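Local coordinates for protein PES4 (PDB 6EZ7), which probably binds RNA, including poly(A), poly(U) and mRNA 3'-UTR sequences, and is represented here by its third RNA recognition motif domain, at residues A[2-7]-A[43-49]; A[54-58]-A[72-76]. All coordinates share one frame. Residues are numbered along the deposited sequence.

Contact 1 of 2, residues A[2-7]-A[43-49]; sequences NSIFIK and WAFVTYK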
ATOM      1  N   ASN A   2      10.918   1.276   4.171  1.00 30.67           N
ATOM      2  CA  ASN A   2      10.642   0.525   2.954  1.00 28.84           C
ATOM      3  C   ASN A   2       9.160   0.219   2.801  1.00 29.20           C
ATOM      4  O   ASN A   2       8.750  -0.400   1.821  1.00 25.04           O
ATOM      5  CB  ASN A   2      11.433  -0.786   2.941  1.00 32.55           C
ATOM      6  CG  ASN A   2      12.918  -0.568   2.769  1.00 47.75           C
ATOM      7  OD1 ASN A   2      13.491   0.353   3.347  1.00 51.74           O
ATOM      8  ND2 ASN A   2      13.551  -1.417   1.968  1.00 43.98           N
ATOM      9  N   SER A   3       8.354   0.648   3.768  1.00 31.16           N
ATOM     10  CA  SER A   3       6.971   0.181   3.834  1.00 29.49           C
ATOM     11  C   SER A   3       5.932   1.280   3.676  1.00 29.15           C
ATOM     12  O   SER A   3       6.136   2.415   4.105  1.00 26.86           O
ATOM     13  CB  SER A   3       6.733  -0.552   5.153  1.00 28.06           C
ATOM     14  OG  SER A   3       7.633  -1.635   5.288  1.00 27.40           O
ATOM     15  N   ILE A   4       4.809   0.921   3.059  1.00 18.83           N
ATOM     16  CA  ILE A   4       3.694   1.840   2.882  1.00 17.00           C
ATOM     17  C   ILE A   4       2.389   1.227   3.367  1.00 23.74           C
ATOM     18  O   ILE A   4       2.263   0.005   3.485  1.00 21.83           O
ATOM     19  CB  ILE A   4       3.531   2.257   1.404  1.00 19.34           C
ATOM     20  CG1 ILE A   4       3.258   1.030   0.529  1.00 18.26           C
ATOM     21  CG2 ILE A   4       4.761   3.012   0.925  1.00 19.05           C
ATOM     22  CD1 ILE A   4       3.003   1.361  -0.932  1.00 19.80           C
ATOM     23  N   PHE A   5       1.425   2.084   3.671  1.00 25.21           N
ATOM     24  CA  PHE A   5       0.064   1.634   3.918  1.00 18.38           C
ATOM     25  C   PHE A   5      -0.794   2.002   2.724  1.00 19.32           C
ATOM     26  O   PHE A   5      -0.640   3.078   2.148  1.00 18.49           O
ATOM     27  CB  PHE A   5      -0.514   2.257   5.191  1.00 22.31           C
ATOM     28  CG  PHE A   5      -0.034   1.614   6.458  1.00 23.55           C
ATOM     29  CD1 PHE A   5      -0.323   0.289   6.729  1.00 22.73           C
ATOM     30  CD2 PHE A   5       0.687   2.342   7.391  1.00 33.79           C
ATOM     31  CE1 PHE A   5       0.110  -0.305   7.902  1.00 31.03           C
ATOM     32  CE2 PHE A   5       1.120   1.754   8.566  1.00 33.40           C
ATOM     33  CZ  PHE A   5       0.834   0.429   8.817  1.00 32.99           C
ATOM     34  N   ILE A   6      -1.687   1.100   2.343  1.00 15.75           N
ATOM     35  CA  ILE A   6      -2.652   1.383   1.291  1.00 16.65           C
ATOM     36  C   ILE A   6      -4.037   1.218   1.877  1.00 24.08           C
ATOM     37  O   ILE A   6      -4.390   0.135   2.344  1.00 19.32           O
ATOM     38  CB  ILE A   6      -2.479   0.451   0.088  1.00 20.51           C
ATOM     39  CG1 ILE A   6      -1.023   0.468  -0.380  1.00 18.83           C
ATOM     40  CG2 ILE A   6      -3.425   0.848  -1.031  1.00 17.17           C
ATOM     41  CD1 ILE A   6      -0.632  -0.770  -1.132  1.00 20.37           C
ATOM     42  N   LYS A   7      -4.814   2.292   1.875  1.00 20.42           N
ATOM     43  CA  LYS A   7      -6.134   2.254   2.484  1.00 23.27           C
ATOM     44  C   LYS A   7      -7.200   2.681   1.491  1.00 20.24           C
ATOM     45  O   LYS A   7      -6.885   3.111   0.382  1.00 22.04           O
ATOM     46  CB  LYS A   7      -6.172   3.143   3.728  1.00 30.30           C
ATOM     47  CG  LYS A   7      -5.036   2.866   4.705  1.00 41.20           C
ATOM     48  CD  LYS A   7      -5.229   3.597   6.019  1.00 43.44           C
ATOM     49  CE  LYS A   7      -6.157   2.835   6.945  1.00 50.55           C
ATOM     50  NZ  LYS A   7      -6.088   3.366   8.334  1.00 55.14           N
ATOM     51  N   TRP A  43      -7.340  -2.700   4.008  1.00 30.20           N
ATOM     52  CA  TRP A  43      -6.073  -1.992   4.021  1.00 27.82           C
ATOM     53  C   TRP A  43      -4.946  -2.957   3.698  1.00 19.72           C
ATOM     54  O   TRP A  43      -5.090  -4.169   3.841  1.00 20.04           O
ATOM     55  CB  TRP A  43      -5.833  -1.301   5.367  1.00 28.00           C
ATOM     56  CG  TRP A  43      -5.687  -2.224   6.535  1.00 29.64           C
ATOM     57  CD1 TRP A  43      -6.691  -2.772   7.279  1.00 30.12           C
ATOM     58  CD2 TRP A  43      -4.461  -2.685   7.113  1.00 25.19           C
ATOM     59  NE1 TRP A  43      -6.164  -3.556   8.276  1.00 29.09           N
ATOM     60  CE2 TRP A  43      -4.797  -3.518   8.197  1.00 28.64           C
ATOM     61  CE3 TRP A  43      -3.109  -2.478   6.813  1.00 25.95           C
ATOM     62  CZ2 TRP A  43      -3.832  -4.145   8.982  1.00 30.07           C
ATOM     63  CZ3 TRP A  43      -2.154  -3.101   7.594  1.00 24.37           C
ATOM     64  CH2 TRP A  43      -2.520  -3.924   8.668  1.00 32.51           C
ATOM     65  N   ALA A  44      -3.831  -2.410   3.237  1.00 18.79           N
ATOM     66  CA  ALA A  44      -2.695  -3.228   2.859  1.00 21.68           C
ATOM     67  C   ALA A  44      -1.411  -2.637   3.412  1.00 19.59           C
ATOM     68  O   ALA A  44      -1.282  -1.424   3.569  1.00 20.62           O
ATOM     69  CB  ALA A  44      -2.610  -3.364   1.345  1.00 21.53           C
ATOM     70  N   PHE A  45      -0.466  -3.516   3.702  1.00 19.94           N
ATOM     71  CA  PHE A  45       0.838  -3.126   4.205  1.00 19.69           C
ATOM     72  C   PHE A  45       1.875  -3.717   3.268  1.00 26.85           C
ATOM     73  O   PHE A  45       2.018  -4.938   3.183  1.00 26.99           O
ATOM     74  CB  PHE A  45       1.019  -3.613   5.644  1.00 18.62           C
ATOM     75  CG  PHE A  45       2.351  -3.275   6.249  1.00 31.38           C
ATOM     76  CD1 PHE A  45       2.704  -1.961   6.498  1.00 33.46           C
ATOM     77  CD2 PHE A  45       3.236  -4.279   6.604  1.00 40.28           C
ATOM     78  CE1 PHE A  45       3.928  -1.655   7.070  1.00 34.88           C
ATOM     79  CE2 PHE A  45       4.459  -3.979   7.174  1.00 40.80           C
ATOM     80  CZ  PHE A  45       4.804  -2.664   7.407  1.00 35.48           C
ATOM     81  N   VAL A  46       2.571  -2.851   2.543  1.00 19.30           N
ATOM     82  CA  VAL A  46       3.505  -3.291   1.514  1.00 18.32           C
ATOM     83  C   VAL A  46       4.924  -2.878   1.844  1.00 23.76           C
ATOM     84  O   VAL A  46       5.192  -1.710   2.139  1.00 21.03           O
ATOM     85  CB  VAL A  46       3.126  -2.730   0.134  1.00 19.52           C
ATOM     86  CG1 VAL A  46       4.165  -3.124  -0.910  1.00 23.35           C
ATOM     87  CG2 VAL A  46       1.757  -3.230  -0.266  1.00 19.80           C
ATOM     88  N   THR A  47       5.832  -3.844   1.789  1.00 24.00           N
ATOM     89  CA  THR A  47       7.239  -3.578   2.032  1.00 23.46           C
ATOM     90  C   THR A  47       8.052  -3.796   0.760  1.00 20.12           C
ATOM     91  O   THR A  47       7.998  -4.861   0.148  1.00 21.91           O
ATOM     92  CB  THR A  47       7.789  -4.462   3.156  1.00 28.25           C
ATOM     93  OG1 THR A  47       7.074  -4.184   4.367  1.00 27.88           O
ATOM     94  CG2 THR A  47       9.263  -4.174   3.380  1.00 36.65           C
ATOM     95  N   TYR A  48       8.799  -2.773   0.368  1.00 21.16           N
ATOM     96  CA  TYR A  48       9.635  -2.844  -0.821  1.00 19.82           C
ATOM     97  C   TYR A  48      11.042  -3.325  -0.491  1.00 22.14           C
ATOM     98  O   TYR A  48      11.542  -3.093   0.609  1.00 27.97           O
ATOM     99  CB  TYR A  48       9.692  -1.478  -1.506  1.00 25.50           C
ATOM    100  CG  TYR A  48       8.419  -1.155  -2.251  1.00 23.15           C
ATOM    101  CD1 TYR A  48       8.228  -1.600  -3.551  1.00 22.16           C
ATOM    102  CD2 TYR A  48       7.402  -0.427  -1.649  1.00 22.02           C
ATOM    103  CE1 TYR A  48       7.063  -1.322  -4.237  1.00 19.95           C
ATOM    104  CE2 TYR A  48       6.230  -0.139  -2.329  1.00 17.62           C
ATOM    105  CZ  TYR A  48       6.069  -0.588  -3.624  1.00 20.03           C
ATOM    106  OH  TYR A  48       4.909  -0.307  -4.307  1.00 20.13           O
ATOM    107  N   LYS A  49      11.674  -3.999  -1.445  1.00 29.73           N
ATOM    108  CA  LYS A  49      13.063  -4.406  -1.281  1.00 36.94           C
ATOM    109  C   LYS A  49      13.955  -3.172  -1.238  1.00 38.14           C
ATOM    110  O   LYS A  49      14.833  -3.057  -0.382  1.00 39.71           O
ATOM    111  CB  LYS A  49      13.496  -5.346  -2.407  1.00 39.83           C
ATOM    112  CG  LYS A  49      12.714  -6.654  -2.447  1.00 55.16           C
ATOM    113  CD  LYS A  49      13.379  -7.683  -3.350  1.00 62.58           C
ATOM    114  CE  LYS A  49      12.653  -9.018  -3.290  1.00 66.45           C
ATOM    115  NZ  LYS A  49      13.155  -9.973  -4.316  1.00 66.60           N
TER
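Asn2, Ile4 and Ile6 have the largest areas covered in this contact, where segments 2-7 and 43-49 pair as antiparallel neighbours in the sheet. The short strand axes approach to 4.6 Å at 161°.

Asn2 holds the end of the pairing next to Tyr48. Its O accepts from Tyr48 N at 2.8 Å, and its ND2 donates to Tyr48 O at 2.9 Å. Its OD1 is held by Ser51, at the start of helix 51-61.

Ile4 and Val46 form a hydrogen-bonded pair: Ile4 N to Val46 O is 2.8 Å and Val46 N to Ile4 O is 3.0 Å. Ile6 and Ala44 repeat this, with Ile6 N to Ala44 O and Ala44 N to Ile6 O both 2.8 Å. The side chains of these four lie on one face. Ile6 CD1 packs on Val46 CG2 at 3.5 Å, and Ile4 CD1 meets the edge of the Tyr48 ring at CE2, 3.8 Å away. Helices 15-22 and 51-61 cover this face.

Ser3, Phe5, Phe45 and Thr47 point to the other face. Ser3 OG and Thr47 OG1 share a hydrogen bond of 2.8 Å. Phe5 CE1 lies 3.4 Å from Phe45 CD1 and 3.6 Å from Trp43 CZ3, so the three rings cluster.

These are the two central strands of the RRM fold, which usually carry the RNP motifs. One face is apolar, mostly aliphatic, and buried under the helices. The other bears partly exposed aromatic rings, consistent with the RNA-binding surface of this family.

Contact 2 of 2, residues A[54-58]-A[72-76]; sequences SEKAI and LVTRA
Helix 54-58 packs over strand 72-75, running roughly antiparallel to it (signed crossing angle -150°). Build the first segment as regular alpha helix, with Ile58 N bonded to Ser54 O at 3.2 Å, and residues 72-75 as extended strand. The two axes approach to 8.1 Å. The closest CA pair is Ile58 and Val73, 5.4 Å apart.

Val73 points its CB toward the helix. Ile58, with chi1 m and chi2 t, puts CG1 at 4.1 Å from Val73 CG1 and CG2 at 3.5 Å from Val73 O. Its CD1 reaches 3.7 Å from Arg75 CB. Ala57 O is 4.0 Å from Val73 CG1. This is the second helix of the RRM's beta-alpha-beta-beta-alpha-beta fold resting on the last long strand of the sheet; Ile58, Ala57 and Val73 all touch Ile4 of the adjacent strand.

The polar part lies at the Ser54 end. Arg75 starts out extended, chi1 and chi2 both t, then turns with chi3 m to bring its guanidinium beside Ser54 and Glu55. NH2 donates to Ser54 OG at 2.8 Å and to Glu55 OE1 at 2.9 Å, the latter a salt bridge. NH1 also donates to Ser54 OG, at 3.0 Å, and makes a weak hydrogen bond to Met1 O. Ser54 takes chi1 p; its OG accepts both arginine bonds and is also hydrogen-bonded to Ser51 O, one turn earlier. Glu55 has chi1 t and chi2 p, which swings its carboxylate to the guanidinium edge. Val73 N is satisfied by Asn62 OD1, beyond the end of helix 51-61.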
ATOM      1  N   SER A  54       9.465   2.727  -2.199  1.00 32.80           N
ATOM      2  CA  SER A  54       8.324   3.014  -1.338  1.00 31.45           C
ATOM      3  C   SER A  54       7.890   4.471  -1.492  1.00 26.28           C
ATOM      4  O   SER A  54       6.697   4.768  -1.528  1.00 30.33           O
ATOM      5  CB  SER A  54       8.645   2.697   0.126  1.00 38.86           C
ATOM      6  OG  SER A  54       9.581   3.607   0.668  1.00 34.61           O
ATOM      7  N   GLU A  55       8.857   5.376  -1.600  1.00 31.88           N
ATOM      8  CA  GLU A  55       8.543   6.780  -1.845  1.00 32.62           C
ATOM      9  C   GLU A  55       7.909   6.953  -3.220  1.00 30.63           C
ATOM     10  O   GLU A  55       6.978   7.741  -3.392  1.00 26.80           O
ATOM     11  CB  GLU A  55       9.796   7.645  -1.731  1.00 47.98           C
ATOM     12  CG  GLU A  55       9.512   9.134  -1.640  1.00 61.03           C
ATOM     13  CD  GLU A  55       8.552   9.475  -0.515  1.00 75.31           C
ATOM     14  OE1 GLU A  55       8.764   8.995   0.620  1.00 72.30           O
ATOM     15  OE2 GLU A  55       7.581  10.221  -0.770  1.00 79.26           O
ATOM     16  N   LYS A  56       8.420   6.211  -4.196  1.00 29.02           N
ATOM     17  CA  LYS A  56       7.875   6.254  -5.546  1.00 25.32           C
ATOM     18  C   LYS A  56       6.421   5.808  -5.543  1.00 22.26           C
ATOM     19  O   LYS A  56       5.581   6.406  -6.214  1.00 25.80           O
ATOM     20  CB  LYS A  56       8.700   5.378  -6.489  1.00 37.24           C
ATOM     21  CG  LYS A  56      10.069   5.951  -6.823  1.00 50.80           C
ATOM     22  CD  LYS A  56      10.968   4.903  -7.461  1.00 64.98           C
ATOM     23  CE  LYS A  56      10.358   4.352  -8.740  1.00 75.75           C
ATOM     24  NZ  LYS A  56      11.121   3.180  -9.256  1.00 81.86           N
ATOM     25  N   ALA A  57       6.132   4.757  -4.777  1.00 20.88           N
ATOM     26  CA  ALA A  57       4.782   4.207  -4.690  1.00 22.11           C
ATOM     27  C   ALA A  57       3.796   5.232  -4.144  1.00 22.58           C
ATOM     28  O   ALA A  57       2.683   5.365  -4.649  1.00 23.59           O
ATOM     29  CB  ALA A  57       4.772   2.951  -3.822  1.00 24.92           C
ATOM     30  N   ILE A  58       4.206   5.945  -3.101  1.00 18.69           N
ATOM     31  CA  ILE A  58       3.380   7.007  -2.542  1.00 19.46           C
ATOM     32  C   ILE A  58       3.136   8.098  -3.583  1.00 22.26           C
ATOM     33  O   ILE A  58       2.001   8.522  -3.803  1.00 25.48           O
ATOM     34  CB  ILE A  58       4.033   7.626  -1.294  1.00 27.54           C
ATOM     35  CG1 ILE A  58       4.158   6.579  -0.187  1.00 24.58           C
ATOM     36  CG2 ILE A  58       3.234   8.830  -0.814  1.00 32.13           C
ATOM     37  CD1 ILE A  58       4.975   7.048   0.998  1.00 30.00           C
ATOM     38  N   LEU A  72      -5.666   5.645  -0.650  1.00 18.11           N
ATOM     39  CA  LEU A  72      -4.802   6.399   0.241  1.00 24.92           C
ATOM     40  C   LEU A  72      -3.505   5.625   0.413  1.00 26.48           C
ATOM     41  O   LEU A  72      -3.500   4.514   0.940  1.00 26.56           O
ATOM     42  CB  LEU A  72      -5.481   6.636   1.591  1.00 26.06           C
ATOM     43  CG  LEU A  72      -4.627   7.272   2.690  1.00 30.27           C
ATOM     44  CD1 LEU A  72      -4.207   8.692   2.314  1.00 36.33           C
ATOM     45  CD2 LEU A  72      -5.378   7.259   4.013  1.00 34.71           C
ATOM     46  N   VAL A  73      -2.407   6.199  -0.061  1.00 17.53           N
ATOM     47  CA  VAL A  73      -1.116   5.543   0.050  1.00 14.83           C
ATOM     48  C   VAL A  73      -0.178   6.416   0.865  1.00 20.18           C
ATOM     49  O   VAL A  73       0.204   7.505   0.436  1.00 25.66           O
ATOM     50  CB  VAL A  73      -0.514   5.249  -1.333  1.00 20.23           C
ATOM     51  CG1 VAL A  73       0.815   4.523  -1.191  1.00 23.06           C
ATOM     52  CG2 VAL A  73      -1.491   4.422  -2.154  1.00 25.01           C
ATOM     53  N   THR A  74       0.171   5.944   2.057  1.00 26.30           N
ATOM     54  CA  THR A  74       1.005   6.719   2.966  1.00 27.35           C
ATOM     55  C   THR A  74       2.180   5.893   3.458  1.00 24.68           C
ATOM     56  O   THR A  74       2.150   4.669   3.401  1.00 19.77           O
ATOM     57  CB  THR A  74       0.204   7.219   4.181  1.00 29.56           C
ATOM     58  OG1 THR A  74      -0.413   6.105   4.838  1.00 32.65           O
ATOM     59  CG2 THR A  74      -0.871   8.195   3.748  1.00 31.78           C
ATOM     60  N   ARG A  75       3.219   6.563   3.940  1.00 22.78           N
ATOM     61  CA  ARG A  75       4.367   5.854   4.485  1.00 24.98           C
ATOM     62  C   ARG A  75       3.997   5.175   5.800  1.00 28.31           C
ATOM     63  O   ARG A  75       3.253   5.727   6.608  1.00 30.18           O
ATOM     64  CB  ARG A  75       5.548   6.808   4.683  1.00 30.30           C
ATOM     65  CG  ARG A  75       6.782   6.145   5.273  1.00 41.75           C
ATOM     66  CD  ARG A  75       8.051   6.905   4.927  1.00 51.98           C
ATOM     67  NE  ARG A  75       8.256   6.988   3.484  1.00 55.19           N
ATOM     68  CZ  ARG A  75       8.785   6.015   2.749  1.00 53.81           C
ATOM     69  NH1 ARG A  75       9.153   4.874   3.318  1.00 46.96           N
ATOM     70  NH2 ARG A  75       8.936   6.178   1.441  1.00 56.46           N
ATOM     71  N   ALA A  76       4.501   3.960   5.991  1.00 22.49           N
ATOM     72  CA  ALA A  76       4.328   3.246   7.243  1.00 24.99           C
ATOM     73  C   ALA A  76       5.501   3.564   8.152  1.00 32.08           C
ATOM     74  O   ALA A  76       6.518   2.873   8.127  1.00 49.46           O
ATOM     75  CB  ALA A  76       4.229   1.760   7.001  1.00 31.12           C
TER

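How the contacts relate
Contact 1 is strand against strand, and contact 2 is helix against strand. They share the sheet: strand 3-9 sits between 42-48 and 69-75, and Phe5 N meets Thr74 O at 2.7 Å, as Lys7 N does Leu72 O. Contact 1 is central and larger, burying 670 Å² against 289 Å², and rests on backbone hydrogen bonds. In contact 2 side chains make every bond across the segments, and its charged end is partly exposed. Both feed the core beneath the helices, where Tyr48 OH, hydrogen-bonded to Phe22 O, packs 3.3 Å from Ala57 CB. The partly exposed aromatic rings belong to contact 1, on the sheet face away from helix 51-61.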